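Local coordinates for protein putative thiosugar synthase (Amycolatopsis orientalis, PDB 4N6F) that probably acts as a TIM-barrel 2-thiosugar synthase that bonds covalently to a hexose 6-phosphate and installs sulphur brought by a sulphur-carrier protein, at residues A[81-86]-A[108-113]; A[136-141]-A[157-162]. All coordinates share one frame; numbering follows the deposited sequence.

Contact 1. Residues A[81-86]-A[108-113]; sequences IGTTSF and ILKLDV. With F6R (fructose -6-phosphate), chain F.
Lys110 runs fully extended through its first three torsions and bends only at the last (chi4 -79°), which puts NZ in the sugar pocket, against C1. Thr84, by contrast, holds OG1 in the crowded position between its backbone N and carbonyl carbon (chi1 68°), facing the chain beyond the neighbouring strand. Behind both lies a parallel ladder in which Gly82 N donates to Ile108 O at 3.0 Å and Gly82 O accepts from Lys110 N at 2.7 Å. Thr84 N then meets Lys110 O at 3.1 Å, nearly along the C=O axis. Where the strands end, a side chain takes over from the backbone: Asp112 N donates to Thr84 OG1 at 2.7 Å in an almost straight bond (167°). The methyl CG2 of the same threonine rests against both methyls of Leu109. An alanine in place of this threonine would probably loosen the hold on the backbone at Asp112, since it removes the acceptor for Asp112 N as well as that methyl. An ST turn, with Ser85 N donating to Thr83 OG1 at 3.0 Å, shapes the exit from strand 79-83; the hydroxyls of Thr83 and Ser85 both bond to Glu31. Asp112 OD1 is paired with Arg162 and Arg114. Lys110 NZ is joined to C1 of the sugar at 1.5 Å, while Asp112 OD2 lies 3.1 Å from that carbon. Attachment through C1 beside a C2 carbonyl is consistent with an aminoketone formed from a lysine imine of glucose 6-phosphate, and the carboxylates of Asp112 and Glu31 would be expected to favour positive charge on the attached nitrogen.

Contact 2. Residues A[136-141]-A[157-162]; sequences GMELLP and GCAALR
Packing is closest around Pro141 and Arg162, where backbone and side chain are gripped together. Arg162 N donates to Pro141 O at 2.8 Å, nearly along the C=O axis, and the side chain then bends at chi2 and chi3 to fold back along the neighbouring strand. That bend brings NH2 to Leu140 O at 2.9 Å, with the carbonyl oxygen at the edge of the guanidinium and in its plane, so one arginine holds two successive carbonyls. Its other nitrogens turn elsewhere, NE making a salt bridge with Glu194, and the side chain touches the bound sugar phosphate. On the other side of the strands the proline ring wedges against sulphur, CG lying 3.8 Å from Cys158 SG, and Leu153 of helix 147-156 packs on both residues. This is the joint of a parallel beta-alpha-beta unit of the TIM barrel: helix 147-156 ends in a Schellman motif at Gly157, and the chain must swing into strand 161-164 alongside 138-143. Before that strand is established the pairing is sparser. Ala160 O is met by the CA-H of Leu140 at 3.4 Å, the hydrogen pointing almost straight at it (166°), and by CD of Pro141, which has no N-H to offer; Ala160 CB sits 4.0 Å from Leu140 CD2. Ala159 N still bonds to Leu139 O at 2.9 Å. Toward the partly exposed end, water replaces direct pairing: a single molecule accepts from Leu139 N at 2.9 Å and donates to Gly157 O and to Glu138 OE2, whose chain, bent at chi2, brings OE2 close to Ala159 CB.

Followed from the N terminus, the chain leaves strand 79-83, passes through helix 90-104 and returns beside itself, so contact 1 closes the first loop. Helix 122-134 then carries it to strand 138-143, and a second, shorter excursion through helix 147-156 is closed by contact 2. The two loops follow in series, neither nested nor crossed; each pairs two strands, and the seam between 108-113 and 136-141 makes them four consecutive strands of the barrel. In that seam Leu109 N is probably hydrogen-bonded to Glu138 O at 2.9 Å. Nearer the sugar, the salt bridge from Arg162 NH1 to Asp112 OD1, 2.8 Å long, ties contact 2, on strand 161-164, to contact 1 beside the covalent attachment site.

Contact 1. Residues A[81-86]-A[108-113]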
# COMPACT_ATOMS: atom_id res chain seq x y z
N ILE A 81 23.04 14.52 -2.49
CA ILE A 81 23.86 13.40 -2.93
C ILE A 81 24.08 13.48 -4.43
O ILE A 81 23.20 13.88 -5.18
CB ILE A 81 23.25 12.03 -2.51
CG1 ILE A 81 22.03 11.64 -3.34
CG2 ILE A 81 22.89 12.05 -1.03
CD1 ILE A 81 21.71 10.17 -3.24
N GLY A 82 25.28 13.10 -4.85
CA GLY A 82 25.59 13.09 -6.27
C GLY A 82 25.13 11.82 -6.93
O GLY A 82 24.65 10.89 -6.28
N THR A 83 25.30 11.78 -8.25
CA THR A 83 24.90 10.63 -9.03
C THR A 83 25.88 10.37 -10.19
O THR A 83 26.53 11.30 -10.68
CB THR A 83 23.47 10.80 -9.58
OG1 THR A 83 23.15 9.69 -10.42
CG2 THR A 83 23.33 12.09 -10.38
N THR A 84 25.97 9.11 -10.61
CA THR A 84 26.72 8.72 -11.80
C THR A 84 25.79 8.15 -12.89
O THR A 84 26.27 7.54 -13.85
CB THR A 84 27.77 7.64 -11.49
OG1 THR A 84 27.11 6.42 -11.14
CG2 THR A 84 28.69 8.05 -10.36
N SER A 85 24.48 8.35 -12.75
CA SER A 85 23.52 7.72 -13.67
C SER A 85 23.59 8.24 -15.12
O SER A 85 23.07 7.59 -16.03
CB SER A 85 22.08 7.84 -13.14
OG SER A 85 21.63 9.18 -13.17
N PHE A 86 24.21 9.39 -15.33
CA PHE A 86 24.39 9.92 -16.69
C PHE A 86 25.59 9.29 -17.39
O PHE A 86 25.64 9.28 -18.62
CB PHE A 86 24.51 11.44 -16.67
CG PHE A 86 23.20 12.12 -16.44
CD1 PHE A 86 22.29 12.28 -17.48
CD2 PHE A 86 22.84 12.57 -15.17
CE1 PHE A 86 21.07 12.89 -17.27
CE2 PHE A 86 21.61 13.18 -14.96
CZ PHE A 86 20.73 13.34 -16.01
N ILE A 108 28.73 11.71 -0.69
CA ILE A 108 27.71 10.67 -0.78
C ILE A 108 27.22 10.55 -2.22
O ILE A 108 26.84 11.56 -2.83
CB ILE A 108 26.50 10.97 0.13
CG1 ILE A 108 26.96 11.21 1.56
CG2 ILE A 108 25.50 9.82 0.07
CD1 ILE A 108 25.90 11.86 2.41
N LEU A 109 27.19 9.32 -2.71
CA LEU A 109 27.04 9.06 -4.13
C LEU A 109 26.02 7.98 -4.48
O LEU A 109 26.09 6.84 -3.99
CB LEU A 109 28.39 8.65 -4.71
CG LEU A 109 28.44 8.47 -6.24
CD1 LEU A 109 28.40 9.83 -6.93
CD2 LEU A 109 29.67 7.69 -6.65
N LYS A 110 25.08 8.36 -5.34
CA LYS A 110 24.17 7.42 -5.98
C LYS A 110 24.96 6.83 -7.12
O LYS A 110 25.21 7.48 -8.12
CB LYS A 110 22.90 8.15 -6.41
CG LYS A 110 21.93 7.35 -7.25
CD LYS A 110 20.69 8.18 -7.56
CE LYS A 110 19.65 7.43 -8.39
NZ LYS A 110 20.06 7.43 -9.81
N LEU A 111 25.42 5.59 -6.94
CA LEU A 111 26.34 4.97 -7.88
C LEU A 111 25.58 4.07 -8.82
O LEU A 111 24.92 3.11 -8.40
CB LEU A 111 27.40 4.16 -7.13
CG LEU A 111 28.38 3.35 -7.98
CD1 LEU A 111 29.22 4.25 -8.87
CD2 LEU A 111 29.25 2.50 -7.07
N ASP A 112 25.68 4.39 -10.11
CA ASP A 112 25.03 3.65 -11.17
C ASP A 112 26.06 3.31 -12.25
O ASP A 112 26.76 4.20 -12.76
CB ASP A 112 23.89 4.48 -11.77
CG ASP A 112 22.66 4.52 -10.89
OD1 ASP A 112 22.05 3.47 -10.67
OD2 ASP A 112 22.28 5.61 -10.42
N VAL A 113 26.19 2.02 -12.54
CA VAL A 113 27.02 1.51 -13.62
C VAL A 113 26.16 0.50 -14.38
O VAL A 113 25.91 -0.60 -13.89
CB VAL A 113 28.28 0.80 -13.09
CG1 VAL A 113 29.15 0.31 -14.24
CG2 VAL A 113 29.07 1.74 -12.20
C1 F6R F . 19.32 6.47 -10.67
C2 F6R F . 18.01 7.05 -11.14
C3 F6R F . 17.15 6.37 -12.17
C4 F6R F . 16.41 5.22 -11.49
C5 F6R F . 15.23 4.72 -12.33
C6 F6R F . 14.21 4.01 -11.48
O2 F6R F . 17.60 8.10 -10.64
O3 F6R F . 17.86 5.89 -13.32
O4 F6R F . 17.32 4.12 -11.29
O5 F6R F . 14.58 5.80 -13.00
O6 F6R F . 13.23 3.44 -12.33
P F6R F . 11.79 4.09 -12.58
O1P F6R F . 12.09 5.23 -13.50
O2P F6R F . 11.27 4.52 -11.24
O3P F6R F . 11.03 2.92 -13.14

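Contact 2. Residues A[136-141]-A[157-162]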
# COMPACT_ATOMS: atom_id res chain seq x y z
N GLY A 136 37.33 6.77 0.38
CA GLY A 136 36.42 7.27 1.41
C GLY A 136 35.10 7.86 0.94
O GLY A 136 34.43 8.56 1.70
N MET A 137 34.69 7.57 -0.29
CA MET A 137 33.34 7.96 -0.73
C MET A 137 32.29 7.06 -0.07
O MET A 137 32.53 5.88 0.19
CB MET A 137 33.21 7.90 -2.25
CG MET A 137 34.04 8.96 -2.96
SD MET A 137 33.25 9.55 -4.47
CE MET A 137 32.13 10.77 -3.79
N GLU A 138 31.12 7.64 0.18
CA GLU A 138 30.00 6.91 0.76
C GLU A 138 29.04 6.56 -0.37
O GLU A 138 28.62 7.44 -1.11
CB GLU A 138 29.32 7.75 1.83
CG GLU A 138 30.19 7.99 3.08
CD GLU A 138 30.20 6.81 4.06
OE1 GLU A 138 30.98 6.88 5.03
OE2 GLU A 138 29.42 5.84 3.91
N LEU A 139 28.69 5.28 -0.50
CA LEU A 139 28.07 4.78 -1.72
C LEU A 139 26.72 4.13 -1.52
O LEU A 139 26.52 3.37 -0.57
CB LEU A 139 28.98 3.76 -2.41
CG LEU A 139 30.39 4.24 -2.74
CD1 LEU A 139 31.16 3.10 -3.38
CD2 LEU A 139 30.38 5.45 -3.67
N LEU A 140 25.81 4.43 -2.45
CA LEU A 140 24.54 3.76 -2.60
C LEU A 140 24.48 3.20 -4.03
O LEU A 140 23.96 3.87 -4.95
CB LEU A 140 23.38 4.73 -2.34
CG LEU A 140 23.20 5.21 -0.89
CD1 LEU A 140 24.07 6.41 -0.57
CD2 LEU A 140 21.75 5.58 -0.63
N PRO A 141 25.01 1.98 -4.23
CA PRO A 141 25.00 1.33 -5.53
C PRO A 141 23.68 0.66 -5.87
O PRO A 141 22.91 0.30 -4.98
CB PRO A 141 26.13 0.30 -5.42
CG PRO A 141 26.32 0.05 -3.96
CD PRO A 141 25.80 1.23 -3.22
N GLY A 157 31.77 -1.80 2.38
CA GLY A 157 31.36 -0.75 3.31
C GLY A 157 30.39 0.24 2.68
O GLY A 157 30.34 1.39 3.09
N CYS A 158 29.62 -0.21 1.69
CA CYS A 158 28.57 0.63 1.13
C CYS A 158 27.54 1.01 2.20
O CYS A 158 27.30 0.25 3.14
CB CYS A 158 27.94 -0.06 -0.08
SG CYS A 158 29.12 -0.18 -1.47
N ALA A 159 26.98 2.22 2.08
CA ALA A 159 26.06 2.75 3.09
C ALA A 159 24.69 2.07 3.02
O ALA A 159 24.08 1.77 4.03
CB ALA A 159 25.91 4.26 2.93
N ALA A 160 24.22 1.86 1.80
CA ALA A 160 22.91 1.27 1.54
C ALA A 160 22.95 0.66 0.15
O ALA A 160 23.82 1.00 -0.66
CB ALA A 160 21.82 2.32 1.63
N LEU A 161 22.01 -0.24 -0.12
CA LEU A 161 21.92 -0.95 -1.39
C LEU A 161 20.63 -0.63 -2.07
O LEU A 161 19.57 -0.80 -1.49
CB LEU A 161 21.91 -2.46 -1.14
CG LEU A 161 23.09 -3.30 -1.56
CD1 LEU A 161 22.72 -4.76 -1.41
CD2 LEU A 161 23.49 -2.99 -3.01
N ARG A 162 20.70 -0.18 -3.31
CA ARG A 162 19.51 -0.05 -4.13
C ARG A 162 19.41 -1.33 -4.94
O ARG A 162 20.39 -1.77 -5.56
CB ARG A 162 19.60 1.20 -5.02
CG ARG A 162 19.68 2.51 -4.23
CD ARG A 162 20.53 3.56 -4.94
NE ARG A 162 20.07 3.78 -6.31
CZ ARG A 162 20.85 3.94 -7.38
NH1 ARG A 162 20.28 4.09 -8.57
NH2 ARG A 162 22.17 3.94 -7.29
O HOH W 1 29.66 3.88 1.80